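Xylulokinase (Brucella ovis, PDB 5VM1) probably catalyses the ATP-dependent phosphorylation of D-xylulose to D-xylulose 5-phosphate, as a member of the FGGY family of carbohydrate kinases. Local coordinates at residues Q372-R383 with S408-L419. Residues are numbered along the deposited sequence; the frame is centred on the assembly and turned at random.
Sequences QAVLEGVAFAIR and STYWLKAIATAL
Leu375 lies between Tyr410 and Trp411 and meets both with its branches. Its CB rests 3.8 Å from Trp411 CD1; beyond CG the chain forks, CD1 going to Tyr410 CD1 and CD2 settling over one face of the indole. That CD2 stands 3.7 Å from the centroid of the six-membered ring of Trp411, 15° off the normal, a CH-pi contact. CG of Leu375 lies opposite its own carbonyl carbon (chi1 -56°), which carries the fork across to the rings. At the indole rim, Trp411 NE1 gives a weak, bent hydrogen bond to Leu375 O (3.2 Å), an oxygen already taken by Ala379 N within the helix, while Val378 CB sits at the ring edge, in its plane. Farther along, Ala379, whose CA comes nearest to that of Ile415, sets its CB on Ile415 CG1 (3.9 Å) and on Ala418 CB. Ile382 CD1 meets Ile415 CD1 at 3.7 Å, the two side chains roughly perpendicular, and Leu419 CD2 lies against Arg383 CA (3.5 Å). The Arg383 guanidinium forms a salt bridge with Asp474. The axes of the two segments come within 8.8 Å and cross at -42°. In the C-terminal domain of the actin-like ATPase fold, Ile382 and Ile415 both touch strand 259-263, helix 319-326 borders the Leu375 end, and helix 470-488 packs against Phe380 and Ala414.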
loop_
_atom_site.group_PDB
_atom_site.type_symbol
_atom_site.label_atom_id
_atom_site.label_comp_id
_atom_site.label_asym_id
_atom_site.label_seq_id
_atom_site.Cartn_x
_atom_site.Cartn_y
_atom_site.Cartn_z
ATOM N N GLN A 372 15.247 -20.561 -8.988
ATOM C CA GLN A 372 15.990 -20.215 -7.775
ATOM C C GLN A 372 16.611 -18.822 -7.861
ATOM O O GLN A 372 16.517 -18.033 -6.915
ATOM C CB GLN A 372 17.064 -21.254 -7.530
ATOM C CG GLN A 372 17.797 -21.141 -6.239
ATOM C CD GLN A 372 18.933 -22.146 -6.201
ATOM O OE1 GLN A 372 18.752 -23.319 -6.540
ATOM N NE2 GLN A 372 20.118 -21.682 -5.838
ATOM N N ALA A 373 17.220 -18.489 -8.997
ATOM C CA ALA A 373 17.857 -17.184 -9.124
ATOM C C ALA A 373 16.825 -16.056 -9.124
ATOM O O ALA A 373 17.141 -14.929 -8.720
ATOM C CB ALA A 373 18.717 -17.145 -10.385
ATOM N N VAL A 374 15.607 -16.325 -9.608
ATOM C CA VAL A 374 14.549 -15.317 -9.558
ATOM C C VAL A 374 14.159 -15.031 -8.114
ATOM O O VAL A 374 14.011 -13.871 -7.721
ATOM C CB VAL A 374 13.319 -15.749 -10.389
ATOM C CG1 VAL A 374 12.128 -14.771 -10.163
ATOM C CG2 VAL A 374 13.668 -15.878 -11.873
ATOM N N LEU A 375 13.991 -16.078 -7.301
ATOM C CA LEU A 375 13.650 -15.866 -5.899
ATOM C C LEU A 375 14.808 -15.222 -5.152
ATOM O O LEU A 375 14.597 -14.281 -4.372
ATOM C CB LEU A 375 13.231 -17.181 -5.233
ATOM C CG LEU A 375 12.084 -18.018 -5.835
ATOM C CD1 LEU A 375 11.593 -19.092 -4.873
ATOM C CD2 LEU A 375 10.922 -17.149 -6.319
ATOM N N GLU A 376 16.043 -15.690 -5.398
ATOM C CA GLU A 376 17.209 -15.063 -4.772
ATOM C C GLU A 376 17.299 -13.583 -5.119
ATOM O O GLU A 376 17.530 -12.743 -4.236
ATOM C CB GLU A 376 18.482 -15.767 -5.211
ATOM C CG GLU A 376 18.769 -17.075 -4.545
ATOM C CD GLU A 376 19.738 -17.928 -5.367
ATOM O OE1 GLU A 376 20.213 -17.436 -6.419
ATOM O OE2 GLU A 376 20.003 -19.083 -4.958
ATOM N N GLY A 377 17.092 -13.253 -6.396
ATOM C CA GLY A 377 17.213 -11.875 -6.844
ATOM C C GLY A 377 16.175 -10.956 -6.225
ATOM O O GLY A 377 16.477 -9.815 -5.863
ATOM N N VAL A 378 14.929 -11.419 -6.116
ATOM C CA VAL A 378 13.946 -10.579 -5.448
ATOM C C VAL A 378 14.304 -10.440 -3.983
ATOM O O VAL A 378 14.240 -9.342 -3.432
ATOM C CB VAL A 378 12.520 -11.126 -5.632
ATOM C CG1 VAL A 378 11.582 -10.502 -4.601
ATOM C CG2 VAL A 378 12.029 -10.780 -7.007
ATOM N N ALA A 379 14.784 -11.521 -3.357
ATOM C CA ALA A 379 15.269 -11.419 -1.981
ATOM C C ALA A 379 16.357 -10.352 -1.859
ATOM O O ALA A 379 16.327 -9.534 -0.932
ATOM C CB ALA A 379 15.797 -12.769 -1.504
ATOM N N PHE A 380 17.304 -10.324 -2.814
ATOM C CA PHE A 380 18.364 -9.317 -2.802
ATOM C C PHE A 380 17.824 -7.900 -2.990
ATOM O O PHE A 380 18.303 -6.957 -2.341
ATOM C CB PHE A 380 19.398 -9.638 -3.885
ATOM C CG PHE A 380 20.135 -10.895 -3.643
ATOM C CD1 PHE A 380 20.481 -11.245 -2.361
ATOM C CD2 PHE A 380 20.462 -11.752 -4.685
ATOM C CE1 PHE A 380 21.157 -12.420 -2.107
ATOM C CE2 PHE A 380 21.129 -12.932 -4.443
ATOM C CZ PHE A 380 21.474 -13.271 -3.151
ATOM N N ALA A 381 16.806 -7.727 -3.831
ATOM C CA ALA A 381 16.156 -6.419 -3.924
ATOM C C ALA A 381 15.547 -6.011 -2.588
ATOM O O ALA A 381 15.643 -4.849 -2.188
ATOM C CB ALA A 381 15.080 -6.429 -5.005
ATOM N N ILE A 382 14.905 -6.947 -1.886
ATOM C CA ILE A 382 14.418 -6.640 -0.541
ATOM C C ILE A 382 15.577 -6.229 0.368
ATOM O O ILE A 382 15.463 -5.287 1.150
ATOM C CB ILE A 382 13.649 -7.843 0.040
ATOM C CG1 ILE A 382 12.400 -8.142 -0.787
ATOM C CG2 ILE A 382 13.237 -7.565 1.484
ATOM C CD1 ILE A 382 11.762 -9.421 -0.429
ATOM N N ARG A 383 16.714 -6.907 0.268
ATOM C CA ARG A 383 17.864 -6.515 1.080
ATOM C C ARG A 383 18.381 -5.135 0.674
ATOM O O ARG A 383 18.858 -4.370 1.521
ATOM C CB ARG A 383 18.940 -7.613 1.022
ATOM C CG ARG A 383 20.323 -7.199 0.747
ATOM C CD ARG A 383 21.231 -7.430 1.907
ATOM N NE ARG A 383 21.908 -8.731 1.961
ATOM C CZ ARG A 383 23.161 -8.878 2.409
ATOM N NH1 ARG A 383 23.737 -10.077 2.470
ATOM N NH2 ARG A 383 23.857 -7.800 2.776
ATOM N N SER A 408 5.356 -19.343 -0.565
ATOM C CA SER A 408 6.515 -20.138 -0.957
ATOM C C SER A 408 7.481 -20.263 0.224
ATOM O O SER A 408 8.120 -19.283 0.625
ATOM C CB SER A 408 7.215 -19.508 -2.156
ATOM O OG SER A 408 8.527 -20.016 -2.242
ATOM N N THR A 409 7.614 -21.480 0.754
ATOM C CA THR A 409 8.583 -21.729 1.814
ATOM C C THR A 409 9.999 -21.400 1.344
ATOM O O THR A 409 10.815 -20.875 2.112
ATOM C CB THR A 409 8.494 -23.187 2.274
ATOM O OG1 THR A 409 7.150 -23.489 2.657
ATOM C CG2 THR A 409 9.401 -23.426 3.446
ATOM N N TYR A 410 10.317 -21.710 0.089
ATOM C CA TYR A 410 11.648 -21.383 -0.410
ATOM C C TYR A 410 11.878 -19.884 -0.354
ATOM O O TYR A 410 12.928 -19.429 0.112
ATOM C CB TYR A 410 11.846 -21.899 -1.838
ATOM C CG TYR A 410 13.305 -22.004 -2.218
ATOM C CD1 TYR A 410 14.044 -20.872 -2.532
ATOM C CD2 TYR A 410 13.951 -23.246 -2.226
ATOM C CE1 TYR A 410 15.378 -20.965 -2.856
ATOM C CE2 TYR A 410 15.290 -23.352 -2.554
ATOM C CZ TYR A 410 16.002 -22.203 -2.864
ATOM O OH TYR A 410 17.342 -22.287 -3.178
ATOM N N TRP A 411 10.896 -19.102 -0.816
ATOM C CA TRP A 411 11.072 -17.651 -0.878
ATOM C C TRP A 411 11.306 -17.065 0.497
ATOM O O TRP A 411 12.098 -16.130 0.644
ATOM C CB TRP A 411 9.864 -16.967 -1.517
ATOM C CG TRP A 411 10.255 -15.851 -2.430
ATOM C CD1 TRP A 411 11.475 -15.230 -2.504
ATOM C CD2 TRP A 411 9.451 -15.282 -3.471
ATOM N NE1 TRP A 411 11.465 -14.288 -3.513
ATOM C CE2 TRP A 411 10.236 -14.306 -4.122
ATOM C CE3 TRP A 411 8.137 -15.495 -3.907
ATOM C CZ2 TRP A 411 9.747 -13.551 -5.183
ATOM C CZ3 TRP A 411 7.659 -14.736 -4.954
ATOM C CH2 TRP A 411 8.456 -13.780 -5.579
ATOM N N LEU A 412 10.601 -17.583 1.511
ATOM C CA LEU A 412 10.739 -17.061 2.870
ATOM C C LEU A 412 12.103 -17.387 3.455
ATOM O O LEU A 412 12.714 -16.535 4.115
ATOM C CB LEU A 412 9.633 -17.611 3.770
ATOM C CG LEU A 412 8.227 -17.199 3.368
ATOM C CD1 LEU A 412 7.238 -17.813 4.323
ATOM C CD2 LEU A 412 8.120 -15.683 3.369
ATOM N N LYS A 413 12.587 -18.616 3.238
ATOM C CA LYS A 413 13.922 -18.974 3.711
ATOM C C LYS A 413 14.985 -18.163 2.982
ATOM O O LYS A 413 15.979 -17.746 3.582
ATOM C CB LYS A 413 14.168 -20.468 3.511
ATOM C CG LYS A 413 13.247 -21.352 4.315
ATOM C CD LYS A 413 13.809 -22.739 4.481
ATOM C CE LYS A 413 12.768 -23.688 5.017
ATOM N NZ LYS A 413 13.237 -25.081 4.964
ATOM N N ALA A 414 14.771 -17.896 1.695
ATOM C CA ALA A 414 15.711 -17.067 0.953
ATOM C C ALA A 414 15.743 -15.638 1.491
ATOM O O ALA A 414 16.825 -15.066 1.665
ATOM C CB ALA A 414 15.359 -17.076 -0.532
ATOM N N ILE A 415 14.576 -15.046 1.768
ATOM C CA ILE A 415 14.540 -13.663 2.258
ATOM C C ILE A 415 15.145 -13.562 3.664
ATOM O O ILE A 415 15.895 -12.626 3.965
ATOM C CB ILE A 415 13.095 -13.125 2.205
ATOM C CG1 ILE A 415 12.593 -13.153 0.758
ATOM C CG2 ILE A 415 13.024 -11.720 2.747
ATOM C CD1 ILE A 415 11.088 -12.949 0.589
ATOM N N ALA A 416 14.854 -14.535 4.535
ATOM C CA ALA A 416 15.437 -14.529 5.876
ATOM C C ALA A 416 16.951 -14.678 5.819
ATOM O O ALA A 416 17.683 -14.012 6.561
ATOM C CB ALA A 416 14.831 -15.642 6.735
ATOM N N THR A 417 17.445 -15.572 4.973
ATOM C CA THR A 417 18.884 -15.730 4.927
ATOM C C THR A 417 19.565 -14.537 4.259
ATOM O O THR A 417 20.691 -14.169 4.634
ATOM C CB THR A 417 19.216 -17.061 4.258
ATOM O OG1 THR A 417 18.606 -18.110 5.033
ATOM C CG2 THR A 417 20.743 -17.278 4.136
ATOM N N ALA A 418 18.885 -13.884 3.315
ATOM C CA ALA A 418 19.481 -12.719 2.684
ATOM C C ALA A 418 19.563 -11.541 3.656
ATOM O O ALA A 418 20.527 -10.770 3.613
ATOM C CB ALA A 418 18.707 -12.353 1.415
ATOM N N LEU A 419 18.563 -11.384 4.538
ATOM C CA LEU A 419 18.518 -10.293 5.512
ATOM C C LEU A 419 19.152 -10.645 6.843
ATOM O O LEU A 419 19.513 -9.739 7.600
ATOM C CB LEU A 419 17.067 -9.897 5.808
ATOM C CG LEU A 419 16.151 -9.611 4.618
ATOM C CD1 LEU A 419 14.780 -9.305 5.124
ATOM C CD2 LEU A 419 16.653 -8.460 3.748
#